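Local coordinates for protein exopolygalacturonate lyase (Vibrio vulnificus, PDB 5A29) that probably cleaves polygalacturonate, the backbone of pectin, by metal-assisted beta-elimination, as a family 2 polysaccharide lyase, at residues Ala30-Ala35 with Phe488-Ala493; Glu498-Arg503 with Ala519-Ala524; Tyr443-Leu448 with Pro467-Ser472. All blocks are in the same frame, centred on the assembly; numbering follows the deposited sequence. Where two conformers were deposited one is given.

Interaction 1: Ala30-Ala35 with Phe488-Ala493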
ATOM      1  N   ALA A  30     -24.590 -16.487  -3.527  1.00 14.83           N
ATOM      2  CA  ALA A  30     -25.266 -15.410  -4.239  1.00 15.75           C
ATOM      3  C   ALA A  30     -25.516 -14.202  -3.341  1.00 17.40           C
ATOM      4  O   ALA A  30     -25.470 -13.069  -3.806  1.00 17.85           O
ATOM      5  CB  ALA A  30     -26.631 -15.897  -4.830  1.00 19.25           C
ATOM      6  N   MET A  31     -25.864 -14.454  -2.077  1.00 17.60           N
ATOM      7  CA  MET A  31     -26.229 -13.324  -1.221  1.00 19.10           C
ATOM      8  C   MET A  31     -24.994 -12.444  -0.959  1.00 17.76           C
ATOM      9  O   MET A  31     -25.127 -11.204  -0.780  1.00 17.91           O
ATOM     10  CB  MET A  31     -26.747 -13.823   0.126  1.00 21.37           C
ATOM     11  CG  MET A  31     -28.203 -14.338   0.066  1.00 28.41           C
ATOM     12  SD  MET A  31     -28.506 -15.295   1.588  1.00 40.87           S
ATOM     13  CE  MET A  31     -28.340 -13.983   2.826  1.00 44.77           C
ATOM     14  N   ARG A  32     -23.801 -13.036  -0.989  1.00 15.96           N
ATOM     15  CA  ARG A  32     -22.588 -12.217  -0.791  1.00 16.27           C
ATOM     16  C   ARG A  32     -22.385 -11.376  -2.030  1.00 17.37           C
ATOM     17  O   ARG A  32     -22.019 -10.159  -1.945  1.00 18.94           O
ATOM     18  CB  ARG A  32     -21.342 -13.078  -0.560  1.00 16.13           C
ATOM     19  CG  ARG A  32     -21.382 -13.858   0.736  1.00 15.19           C
ATOM     20  CD  ARG A  32     -20.001 -14.378   1.137  1.00 17.78           C
ATOM     21  NE  ARG A  32     -19.470 -15.292   0.071  1.00 17.79           N
ATOM     22  CZ  ARG A  32     -19.792 -16.610  -0.029  1.00 18.03           C
ATOM     23  NH1 ARG A  32     -20.482 -17.270   0.933  1.00 17.93           N
ATOM     24  NH2 ARG A  32     -19.265 -17.320  -1.031  1.00 17.84           N
ATOM     25  N   VAL A  33     -22.633 -11.937  -3.198  1.00 16.10           N
ATOM     26  CA  VAL A  33     -22.517 -11.099  -4.403  1.00 17.58           C
ATOM     27  C   VAL A  33     -23.571  -9.992  -4.397  1.00 19.65           C
ATOM     28  O   VAL A  33     -23.326  -8.863  -4.846  1.00 19.42           O
ATOM     29  CB  VAL A  33     -22.618 -11.938  -5.720  1.00 19.75           C
ATOM     30  CG1 VAL A  33     -22.694 -11.021  -6.931  1.00 22.05           C
ATOM     31  CG2 VAL A  33     -21.442 -12.880  -5.854  1.00 22.07           C
ATOM     32  N   GLN A  34     -24.747 -10.283  -3.859  1.00 17.94           N
ATOM     33  CA  GLN A  34     -25.756  -9.233  -3.826  1.00 18.79           C
ATOM     34  C   GLN A  34     -25.387  -8.118  -2.821  1.00 18.18           C
ATOM     35  O   GLN A  34     -25.729  -6.965  -3.081  1.00 20.30           O
ATOM     36  CB  GLN A  34     -27.143  -9.865  -3.456  1.00 20.66           C
ATOM     37  CG  GLN A  34     -28.247  -8.817  -3.182  1.00 26.48           C
ATOM     38  CD  GLN A  34     -28.603  -8.090  -4.469  1.00 32.77           C
ATOM     39  OE1 GLN A  34     -28.801  -8.733  -5.502  1.00 34.01           O
ATOM     40  NE2 GLN A  34     -28.520  -6.765  -4.458  1.00 34.24           N
ATOM     41  N   ALA A  35     -24.744  -8.445  -1.690  1.00 17.89           N
ATOM     42  CA  ALA A  35     -24.220  -7.365  -0.823  1.00 19.46           C
ATOM     43  C   ALA A  35     -23.317  -6.403  -1.613  1.00 17.67           C
ATOM     44  O   ALA A  35     -23.414  -5.149  -1.496  1.00 18.92           O
ATOM     45  CB  ALA A  35     -23.464  -7.929   0.360  1.00 19.87           C
ATOM     46  N   PHE A 488     -13.811 -23.116   4.316  1.00 20.15           N
ATOM     47  CA  PHE A 488     -13.315 -22.135   5.283  1.00 17.61           C
ATOM     48  C   PHE A 488     -13.526 -20.696   4.805  1.00 18.30           C
ATOM     49  O   PHE A 488     -14.018 -19.844   5.577  1.00 19.77           O
ATOM     50  CB  PHE A 488     -11.819 -22.416   5.547  1.00 18.06           C
ATOM     51  CG  PHE A 488     -11.155 -21.401   6.463  1.00 16.84           C
ATOM     52  CD1 PHE A 488     -11.305 -21.500   7.821  1.00 17.36           C
ATOM     53  CD2 PHE A 488     -10.300 -20.410   5.908  1.00 17.37           C
ATOM     54  CE1 PHE A 488     -10.655 -20.620   8.696  1.00 18.82           C
ATOM     55  CE2 PHE A 488      -9.658 -19.492   6.763  1.00 18.36           C
ATOM     56  CZ  PHE A 488      -9.826 -19.598   8.151  1.00 17.66           C
ATOM     57  N   ALA A 489     -13.187 -20.420   3.541  1.00 16.71           N
ATOM     58  CA  ALA A 489     -13.301 -19.063   3.051  1.00 19.12           C
ATOM     59  C   ALA A 489     -14.787 -18.657   2.960  1.00 18.12           C
ATOM     60  O   ALA A 489     -15.135 -17.517   3.204  1.00 16.67           O
ATOM     61  CB  ALA A 489     -12.686 -18.972   1.676  1.00 16.80           C
ATOM     62  N   ARG A 490     -15.633 -19.554   2.516  1.00 16.60           N
ATOM     63  CA  ARG A 490     -17.080 -19.242   2.425  1.00 20.81           C
ATOM     64  C   ARG A 490     -17.646 -18.875   3.813  1.00 19.60           C
ATOM     65  O   ARG A 490     -18.374 -17.863   3.934  1.00 22.23           O
ATOM     66  CB  ARG A 490     -17.875 -20.484   1.905  1.00 20.48           C
ATOM     67  CG  ARG A 490     -17.791 -20.629   0.408  1.00 21.85           C
ATOM     68  CD  ARG A 490     -18.381 -22.011   0.038  1.00 24.67           C
ATOM     69  NE  ARG A 490     -19.121 -21.961  -1.195  1.00 25.97           N
ATOM     70  CZ  ARG A 490     -19.179 -22.964  -2.085  1.00 27.33           C
ATOM     71  NH1 ARG A 490     -18.503 -24.097  -1.888  1.00 24.35           N
ATOM     72  NH2 ARG A 490     -19.918 -22.824  -3.181  1.00 28.11           N
ATOM     73  N   ALA A 491     -17.315 -19.657   4.837  1.00 19.28           N
ATOM     74  CA  ALA A 491     -17.793 -19.361   6.170  1.00 20.86           C
ATOM     75  C   ALA A 491     -17.257 -18.004   6.658  1.00 22.22           C
ATOM     76  O   ALA A 491     -17.991 -17.175   7.241  1.00 19.63           O
ATOM     77  CB  ALA A 491     -17.356 -20.452   7.120  1.00 21.37           C
ATOM     78  N   ALA A 492     -15.954 -17.788   6.440  1.00 20.17           N
ATOM     79  CA  ALA A 492     -15.351 -16.488   6.765  1.00 20.84           C
ATOM     80  C   ALA A 492     -15.997 -15.347   6.008  1.00 18.88           C
ATOM     81  O   ALA A 492     -16.162 -14.261   6.607  1.00 19.84           O
ATOM     82  CB  ALA A 492     -13.854 -16.494   6.480  1.00 19.78           C
ATOM     83  N   ALA A 493     -16.235 -15.505   4.688  1.00 15.90           N
ATOM     84  CA  ALA A 493     -16.838 -14.417   3.884  1.00 16.97           C
ATOM     85  C   ALA A 493     -18.260 -14.089   4.432  1.00 18.87           C
ATOM     86  O   ALA A 493     -18.660 -12.930   4.439  1.00 18.24           O
ATOM     87  CB  ALA A 493     -16.951 -14.822   2.422  1.00 17.00           C
TER
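Arg32 reaches across from helix 27-46 and lays its side chain against Arg490 and Ala493 of helix 484-500. The nearest CA pair, Arg32 with Ala493, is 7.7 Å apart, so the long side chain does the bridging. From CB, which points at the other helix, the chain runs out extended through CG (chi2 -164°) to CD. CD then meets the methyl of Ala493: Arg32 CD to Ala493 CB is 3.3 Å, a tight contact. Arg32 NE lies beside the same methyl, 3.5 Å from Ala493 CB. The chain bends at chi3 (-60°), and the guanidinium turns along helix 484-500 toward Arg490. Arg490 CA lies over one of its faces. Arg32 NH1 is 3.7 Å from Arg490 O, too long for a hydrogen bond, and NH2 is 3.9 Å from Arg490 CG. The two guanidinium planes stand 71° apart, with Arg32 NH2 4.6 Å from Arg490 NE. Asp29 lies between the two arginines and probably offsets their like charges: its OD1 forms a salt bridge with Arg32 NH2 and its OD2 with Arg490 NH2. Asp494 OD1 binds Arg32 NH1. Leu525 and Leu528 of helix 521-532 also cover Ala493. The arrangement is helix-to-helix packing between the two ends of a chain in which helix far outweighs strand, consistent with the alpha/alpha barrel of family 2 lyases.

Interaction 2: Glu498-Arg503 with Ala519-Ala524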
ATOM      1  N   GLU A 498     -21.570 -10.155   7.392  1.00 22.31           N
ATOM      2  CA  GLU A 498     -22.391  -9.922   8.582  1.00 25.48           C
ATOM      3  C   GLU A 498     -21.829  -8.812   9.487  1.00 27.87           C
ATOM      4  O   GLU A 498     -22.590  -7.925   9.866  1.00 27.18           O
ATOM      5  CB  GLU A 498     -22.606 -11.228   9.339  1.00 30.24           C
ATOM      6  CG  GLU A 498     -23.194 -11.097  10.730  1.00 43.38           C
ATOM      7  CD  GLU A 498     -23.425 -12.485  11.323  1.00 60.11           C
ATOM      8  OE1 GLU A 498     -22.417 -13.211  11.573  1.00 67.96           O
ATOM      9  OE2 GLU A 498     -24.612 -12.880  11.474  1.00 66.22           O
ATOM     10  N   LYS A 499     -20.507  -8.761   9.685  1.00 20.07           N
ATOM     11  CA  LYS A 499     -19.860  -7.744  10.538  1.00 22.64           C
ATOM     12  C   LYS A 499     -19.570  -6.391   9.864  1.00 24.83           C
ATOM     13  O   LYS A 499     -19.699  -5.347  10.507  1.00 22.35           O
ATOM     14  CB  LYS A 499     -18.551  -8.288  11.139  1.00 28.44           C
ATOM     15  CG  LYS A 499     -18.735  -9.489  12.056  1.00 36.30           C
ATOM     16  CD  LYS A 499     -17.424  -9.847  12.786  1.00 48.44           C
ATOM     17  CE  LYS A 499     -16.220 -10.168  11.854  1.00 55.82           C
ATOM     18  NZ  LYS A 499     -14.877 -10.447  12.520  1.00 43.85           N
ATOM     19  N   ARG A 500     -19.202  -6.369   8.565  1.00 19.55           N
ATOM     20  CA  ARG A 500     -18.700  -5.129   7.975  1.00 18.90           C
ATOM     21  C   ARG A 500     -19.671  -4.506   6.997  1.00 19.44           C
ATOM     22  O   ARG A 500     -19.455  -3.412   6.587  1.00 18.68           O
ATOM     23  CB  ARG A 500     -17.441  -5.429   7.164  1.00 22.30           C
ATOM     24  CG  ARG A 500     -16.388  -6.034   8.096  1.00 22.64           C
ATOM     25  CD  ARG A 500     -15.061  -5.443   7.833  1.00 30.18           C
ATOM     26  NE  ARG A 500     -14.064  -6.029   8.717  1.00 28.92           N
ATOM     27  CZ  ARG A 500     -12.769  -5.937   8.515  1.00 30.94           C
ATOM     28  NH1 ARG A 500     -12.323  -5.353   7.415  1.00 26.50           N
ATOM     29  NH2 ARG A 500     -11.919  -6.518   9.366  1.00 30.40           N
ATOM     30  N   PHE A 501     -20.667  -5.244   6.525  1.00 17.54           N
ATOM     31  CA  PHE A 501     -21.588  -4.600   5.600  1.00 18.40           C
ATOM     32  C   PHE A 501     -22.721  -3.901   6.442  1.00 21.31           C
ATOM     33  O   PHE A 501     -23.583  -4.583   6.958  1.00 18.64           O
ATOM     34  CB  PHE A 501     -22.225  -5.640   4.674  1.00 19.02           C
ATOM     35  CG  PHE A 501     -23.129  -5.064   3.597  1.00 18.68           C
ATOM     36  CD1 PHE A 501     -22.675  -4.094   2.750  1.00 23.68           C
ATOM     37  CD2 PHE A 501     -24.401  -5.614   3.376  1.00 26.01           C
ATOM     38  CE1 PHE A 501     -23.461  -3.580   1.730  1.00 25.69           C
ATOM     39  CE2 PHE A 501     -25.229  -5.094   2.371  1.00 27.03           C
ATOM     40  CZ  PHE A 501     -24.741  -4.089   1.542  1.00 25.06           C
ATOM     41  N   VAL A 502     -22.677  -2.583   6.564  1.00 21.20           N
ATOM     42  CA  VAL A 502     -23.412  -1.874   7.621  1.00 24.30           C
ATOM     43  C   VAL A 502     -23.962  -0.629   6.907  1.00 22.46           C
ATOM     44  O   VAL A 502     -23.198   0.085   6.200  1.00 21.99           O
ATOM     45  CB  VAL A 502     -22.448  -1.400   8.736  1.00 22.71           C
ATOM     46  CG1 VAL A 502     -23.160  -0.368   9.668  1.00 23.13           C
ATOM     47  CG2 VAL A 502     -21.999  -2.587   9.578  1.00 26.30           C
ATOM     48  N   ARG A 503     -25.290  -0.463   6.932  1.00 21.62           N
ATOM     49  CA  ARG A 503     -25.956   0.725   6.364  1.00 19.74           C
ATOM     50  C   ARG A 503     -25.590   0.880   4.883  1.00 21.43           C
ATOM     51  O   ARG A 503     -25.538   2.007   4.325  1.00 20.61           O
ATOM     52  CB  ARG A 503     -25.602   1.991   7.181  1.00 21.99           C
ATOM     53  CG  ARG A 503     -26.201   1.974   8.593  1.00 23.78           C
ATOM     54  CD  ARG A 503     -25.861   3.297   9.323  1.00 26.98           C
ATOM     55  NE  ARG A 503     -24.423   3.415   9.640  1.00 24.63           N
ATOM     56  CZ  ARG A 503     -23.818   2.824  10.675  1.00 26.84           C
ATOM     57  NH1 ARG A 503     -24.473   2.013  11.490  1.00 26.27           N
ATOM     58  NH2 ARG A 503     -22.521   3.039  10.907  1.00 27.80           N
ATOM     59  N   ALA A 519     -12.838   0.760   0.166  1.00 20.07           N
ATOM     60  CA  ALA A 519     -12.918  -0.493   0.956  1.00 20.37           C
ATOM     61  C   ALA A 519     -12.462  -1.719   0.094  1.00 17.91           C
ATOM     62  O   ALA A 519     -12.812  -1.867  -1.096  1.00 20.23           O
ATOM     63  CB  ALA A 519     -14.378  -0.684   1.397  1.00 19.23           C
ATOM     64  N   ILE A 520     -11.759  -2.634   0.720  1.00 16.61           N
ATOM     65  CA  ILE A 520     -11.295  -3.795  -0.075  0.50 17.29           C
ATOM     66  C   ILE A 520     -12.158  -5.042   0.134  1.00 17.48           C
ATOM     67  O   ILE A 520     -11.996  -6.037  -0.553  1.00 17.87           O
ATOM     68  CB  ILE A 520      -9.853  -4.130   0.263  0.50 18.61           C
ATOM     69  CG1 ILE A 520      -9.762  -4.438   1.748  0.50 16.36           C
ATOM     70  CG2 ILE A 520      -8.928  -2.982  -0.170  0.50 21.38           C
ATOM     71  CD1 ILE A 520      -8.506  -5.146   2.093  0.50 20.84           C
ATOM     72  N   GLU A 521     -13.087  -5.006   1.087  1.00 15.77           N
ATOM     73  CA  GLU A 521     -14.007  -6.159   1.277  1.00 16.85           C
ATOM     74  C   GLU A 521     -14.646  -6.577  -0.072  1.00 16.90           C
ATOM     75  O   GLU A 521     -14.708  -7.781  -0.332  1.00 20.55           O
ATOM     76  CB  GLU A 521     -15.154  -5.807   2.267  1.00 18.42           C
ATOM     77  CG  GLU A 521     -14.694  -5.785   3.722  1.00 22.70           C
ATOM     78  CD  GLU A 521     -14.079  -4.416   4.172  1.00 28.76           C
ATOM     79  OE1 GLU A 521     -13.865  -3.502   3.350  1.00 26.07           O
ATOM     80  OE2 GLU A 521     -13.721  -4.304   5.371  1.00 30.44           O
ATOM     81  N   PRO A 522     -15.107  -5.616  -0.902  1.00 16.91           N
ATOM     82  CA  PRO A 522     -15.723  -5.998  -2.176  1.00 18.24           C
ATOM     83  C   PRO A 522     -14.776  -6.768  -3.058  1.00 20.47           C
ATOM     84  O   PRO A 522     -15.176  -7.800  -3.659  1.00 17.29           O
ATOM     85  CB  PRO A 522     -16.000  -4.651  -2.868  1.00 24.41           C
ATOM     86  CG  PRO A 522     -16.145  -3.682  -1.721  1.00 24.94           C
ATOM     87  CD  PRO A 522     -15.169  -4.159  -0.686  1.00 20.39           C
ATOM     88  N   LEU A 523     -13.581  -6.225  -3.284  1.00 16.31           N
ATOM     89  CA  LEU A 523     -12.595  -7.066  -4.034  1.00 16.49           C
ATOM     90  C   LEU A 523     -12.372  -8.430  -3.417  1.00 16.13           C
ATOM     91  O   LEU A 523     -12.294  -9.440  -4.139  1.00 16.71           O
ATOM     92  CB  LEU A 523     -11.283  -6.289  -4.268  1.00 17.93           C
ATOM     93  CG  LEU A 523     -10.241  -7.032  -5.172  1.00 21.21           C
ATOM     94  CD1 LEU A 523     -10.786  -7.179  -6.602  1.00 18.96           C
ATOM     95  CD2 LEU A 523      -8.895  -6.209  -5.190  1.00 21.34           C
ATOM     96  N   ALA A 524     -12.187  -8.525  -2.086  1.00 14.62           N
ATOM     97  CA  ALA A 524     -11.940  -9.841  -1.513  1.00 16.44           C
ATOM     98  C   ALA A 524     -13.175 -10.754  -1.764  1.00 16.76           C
ATOM     99  O   ALA A 524     -13.018 -11.958  -2.093  1.00 15.79           O
ATOM    100  CB  ALA A 524     -11.718  -9.745  -0.018  1.00 14.98           C
TER
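Arg500 and Glu521 have the closest CA atoms, 8.2 Å apart, where helix 484-500 ends and helix 521-532 begins. Both CB atoms point across the gap. The side chains cross at about a right angle and meet in a salt bridge. Arg500 NH1 donates to Glu521 OE2 over 2.7 Å, and the bond is nearly straight at 166°. The acceptor lies at the edge of the guanidinium, almost exactly in its plane. The carboxylate is used less regularly. NH1 comes to OE2 on the anti side, 27° out of the carboxylate plane. The two flat groups are steeply inclined to each other, and one oxygen and one nitrogen make the bond. The same oxygen also lies close alongside the end of the aliphatic chain, with Arg500 CD 3.0 Å from Glu521 OE2. The bend of Glu521 at chi2 (86°) takes its carboxylate out of the extended line of the chain and brings OE2 to this spot.

Between the two helices the chain forms a beta hairpin. Phe501 is the first residue to leave helical geometry and opens strand 501-502, which pairs antiparallel with strand 505-506. The salt bridge thus ties the helix before the hairpin to the helix after it. Glu521 stands in the first turn of its helix, where the helix dipole would probably favour a negative charge. It also touches Phe506 of the hairpin. Pro467, at the start of helix 467-480, packs against both Arg500 and Glu521.

Interaction 3: Tyr443-Leu448 with Pro467-Ser472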
ATOM      1  N   TYR A 443      -3.409 -17.306  14.205  1.00 17.35           N
ATOM      2  CA  TYR A 443      -4.580 -16.570  13.834  1.00 19.06           C
ATOM      3  C   TYR A 443      -5.914 -17.349  14.129  1.00 20.30           C
ATOM      4  O   TYR A 443      -6.990 -16.845  13.814  1.00 22.99           O
ATOM      5  CB  TYR A 443      -4.541 -16.121  12.361  1.00 18.17           C
ATOM      6  CG  TYR A 443      -3.689 -14.869  12.187  1.00 24.61           C
ATOM      7  CD1 TYR A 443      -4.098 -13.699  12.798  1.00 30.78           C
ATOM      8  CD2 TYR A 443      -2.507 -14.845  11.417  1.00 29.36           C
ATOM      9  CE1 TYR A 443      -3.403 -12.518  12.684  1.00 36.23           C
ATOM     10  CE2 TYR A 443      -1.798 -13.620  11.280  1.00 30.45           C
ATOM     11  CZ  TYR A 443      -2.223 -12.491  11.978  1.00 37.49           C
ATOM     12  OH  TYR A 443      -1.549 -11.250  12.034  1.00 38.21           O
ATOM     13  N   GLY A 444      -5.826 -18.545  14.680  1.00 20.45           N
ATOM     14  CA  GLY A 444      -7.032 -19.283  15.056  1.00 22.09           C
ATOM     15  C   GLY A 444      -7.605 -20.071  13.885  1.00 22.94           C
ATOM     16  O   GLY A 444      -8.707 -20.554  13.964  1.00 24.37           O
ATOM     17  N   TRP A 445      -6.857 -20.295  12.803  1.00 19.45           N
ATOM     18  CA  TRP A 445      -7.427 -20.994  11.618  1.00 20.31           C
ATOM     19  C   TRP A 445      -7.548 -22.492  11.815  1.00 22.52           C
ATOM     20  O   TRP A 445      -8.203 -23.176  10.988  1.00 22.48           O
ATOM     21  CB  TRP A 445      -6.453 -20.827  10.415  1.00 19.13           C
ATOM     22  CG  TRP A 445      -6.485 -19.508   9.673  1.00 15.95           C
ATOM     23  CD1 TRP A 445      -6.682 -18.235  10.164  1.00 18.17           C
ATOM     24  CD2 TRP A 445      -6.296 -19.384   8.295  1.00 17.54           C
ATOM     25  NE1 TRP A 445      -6.613 -17.317   9.113  1.00 17.35           N
ATOM     26  CE2 TRP A 445      -6.362 -18.023   7.967  1.00 17.57           C
ATOM     27  CE3 TRP A 445      -6.104 -20.331   7.279  1.00 16.78           C
ATOM     28  CZ2 TRP A 445      -6.221 -17.552   6.641  1.00 17.81           C
ATOM     29  CZ3 TRP A 445      -5.971 -19.878   5.973  1.00 18.30           C
ATOM     30  CH2 TRP A 445      -6.045 -18.523   5.665  1.00 18.74           C
ATOM     31  N   GLY A 446      -6.824 -23.020  12.812  1.00 21.27           N
ATOM     32  CA  GLY A 446      -6.636 -24.472  12.957  1.00 23.37           C
ATOM     33  C   GLY A 446      -5.287 -24.919  12.357  1.00 26.23           C
ATOM     34  O   GLY A 446      -4.305 -24.181  12.433  1.00 23.12           O
ATOM     35  N   SER A 447      -5.230 -26.116  11.761  1.00 24.20           N
ATOM     36  CA  SER A 447      -3.974 -26.726  11.256  1.00 22.22           C
ATOM     37  C   SER A 447      -3.947 -26.876   9.756  1.00 23.64           C
ATOM     38  O   SER A 447      -4.780 -27.660   9.171  1.00 22.80           O
ATOM     39  CB  SER A 447      -3.744 -28.145  11.844  1.00 27.41           C
ATOM     40  OG  SER A 447      -3.726 -27.981  13.248  1.00 32.37           O
ATOM     41  N   LEU A 448      -2.920 -26.293   9.117  1.00 20.15           N
ATOM     42  CA  LEU A 448      -2.813 -26.458   7.669  1.00 19.67           C
ATOM     43  C   LEU A 448      -2.271 -27.887   7.421  1.00 24.37           C
ATOM     44  O   LEU A 448      -2.500 -28.436   6.339  1.00 25.60           O
ATOM     45  CB  LEU A 448      -1.813 -25.530   7.016  1.00 20.06           C
ATOM     46  CG  LEU A 448      -1.970 -24.021   7.281  1.00 20.82           C
ATOM     47  CD1 LEU A 448      -1.045 -23.245   6.372  1.00 20.52           C
ATOM     48  CD2 LEU A 448      -3.425 -23.568   7.087  1.00 19.48           C
ATOM     49  N   PRO A 467     -10.691  -9.160   5.217  1.00 19.80           N
ATOM     50  CA  PRO A 467     -10.430  -9.414   3.778  1.00 19.97           C
ATOM     51  C   PRO A 467      -9.174 -10.288   3.559  1.00 18.87           C
ATOM     52  O   PRO A 467      -9.123 -11.164   2.614  1.00 18.45           O
ATOM     53  CB  PRO A 467     -10.248  -7.987   3.206  1.00 20.43           C
ATOM     54  CG  PRO A 467     -11.077  -7.116   4.147  1.00 22.63           C
ATOM     55  CD  PRO A 467     -10.803  -7.712   5.517  1.00 22.25           C
ATOM     56  N   MET A 468      -8.147 -10.078   4.398  1.00 19.22           N
ATOM     57  CA  MET A 468      -6.901 -10.857   4.307  1.00 19.07           C
ATOM     58  C   MET A 468      -7.158 -12.331   4.575  1.00 19.89           C
ATOM     59  O   MET A 468      -6.439 -13.184   3.988  1.00 18.00           O
ATOM     60  CB  MET A 468      -5.837 -10.376   5.295  1.00 21.63           C
ATOM     61  CG  MET A 468      -5.370  -8.956   5.012  1.00 22.21           C
ATOM     62  SD  MET A 468      -4.658  -8.821   3.308  1.00 31.15           S
ATOM     63  CE  MET A 468      -5.923  -7.752   2.701  1.00 25.33           C
ATOM     64  N   THR A 469      -8.168 -12.681   5.396  1.00 18.09           N
ATOM     65  CA  THR A 469      -8.499 -14.115   5.578  1.00 17.74           C
ATOM     66  C   THR A 469      -8.864 -14.743   4.252  1.00 17.99           C
ATOM     67  O   THR A 469      -8.427 -15.892   3.921  1.00 19.22           O
ATOM     68  CB  THR A 469      -9.717 -14.303   6.555  1.00 19.85           C
ATOM     69  OG1 THR A 469      -9.474 -13.510   7.739  1.00 18.95           O
ATOM     70  CG2 THR A 469      -9.850 -15.765   6.927  1.00 21.70           C
ATOM     71  N   LEU A 470      -9.705 -14.020   3.506  1.00 18.54           N
ATOM     72  CA  LEU A 470     -10.234 -14.544   2.230  1.00 18.16           C
ATOM     73  C   LEU A 470      -9.086 -14.605   1.188  1.00 19.91           C
ATOM     74  O   LEU A 470      -8.970 -15.601   0.479  1.00 18.32           O
ATOM     75  CB  LEU A 470     -11.351 -13.661   1.636  1.00 16.98           C
ATOM     76  CG  LEU A 470     -12.596 -13.406   2.530  1.00 21.33           C
ATOM     77  CD1 LEU A 470     -13.733 -12.851   1.644  1.00 17.81           C
ATOM     78  CD2 LEU A 470     -12.989 -14.725   3.132  1.00 23.73           C
ATOM     79  N   PHE A 471      -8.271 -13.550   1.062  1.00 17.05           N
ATOM     80  CA  PHE A 471      -7.222 -13.620   0.019  1.00 18.14           C
ATOM     81  C   PHE A 471      -6.269 -14.757   0.366  1.00 15.99           C
ATOM     82  O   PHE A 471      -5.678 -15.391  -0.537  1.00 18.82           O
ATOM     83  CB  PHE A 471      -6.395 -12.322  -0.061  1.00 17.95           C
ATOM     84  CG  PHE A 471      -7.150 -11.149  -0.659  1.00 17.11           C
ATOM     85  CD1 PHE A 471      -7.768 -11.227  -1.904  1.00 16.37           C
ATOM     86  CD2 PHE A 471      -7.250  -9.940   0.057  1.00 17.39           C
ATOM     87  CE1 PHE A 471      -8.461 -10.106  -2.442  1.00 17.68           C
ATOM     88  CE2 PHE A 471      -7.926  -8.836  -0.488  1.00 17.34           C
ATOM     89  CZ  PHE A 471      -8.526  -8.908  -1.768  1.00 16.56           C
ATOM     90  N   SER A 472      -5.989 -14.936   1.648  1.00 13.16           N
ATOM     91  CA  SER A 472      -5.007 -15.959   2.027  1.00 15.80           C
ATOM     92  C   SER A 472      -5.604 -17.365   1.780  1.00 17.58           C
ATOM     93  O   SER A 472      -4.913 -18.309   1.382  1.00 14.24           O
ATOM     94  CB  SER A 472      -4.681 -15.839   3.517  1.00 16.23           C
ATOM     95  OG  SER A 472      -3.884 -14.641   3.718  1.00 17.56           O
TER
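Trp445 points the benzo end of its indole at helix 467-480, into the angle between Thr469 and Ser472. These two residues are nearly one turn apart. The ring meets Ser472 edge-on: Trp445 CH2 is 3.7 Å from Ser472 CB, which lies near the ring plane. CZ2, the next atom round the rim, is 3.9 Å from the same Ser472 CB. The Thr469 carbonyl O lies oblique to the ring, 3.9 Å from Trp445 CZ2; its methyl CG2 is 4.1 Å from that atom. With CG anti to the carbonyl carbon (chi1 -79°), the indole extends toward the helix.

The side-chain polar groups bond to other partners. Ser472 OG turns back into its own helix and bonds to Met468 O at 3.0 Å. It is tilted 29° from the carbonyl plane, and Ser472 N reaches the same oxygen from the opposite face. Ser472 therefore offers its CB, not its hydroxyl, to the ring. Trp445 NE1 and Thr469 OG1 both bond to Glu414 OE2, so one carboxylate oxygen joins the two sides of the contact.

Just before the tryptophan, Gly444 ends helix 430-442 with a Schellman motif. Just after it, strand 446-447 pairs antiparallel with strand 457-458. The indole lies between this turn and helix 467-480, with Leu417 of helix 417-426 and Phe488 of helix 484-500 packed against it.

Interactions 1 and 2 both use helix 484-500, at successive positions along it. One side of interaction 3 lies on the preceding helix, 467-480, and meets interaction 1 where Leu470 CD2 comes within 3.5 Å of Ala489 O. Interaction 3 also joins interaction 2, where Phe471 packs on Ala524 and Ile520 packs on Pro467 and Met468. Interactions 1 and 3 are buried, and interaction 2 is partly exposed. Their chemistry differs. Interaction 2 is a direct salt bridge, interaction 1 is contact between an arginine and a helix surface with its charges met by nearby aspartates, and interaction 3 sets an indole edge against a helix, with a shared glutamate. Interaction 1 joins segments 453 residues apart; the others are local.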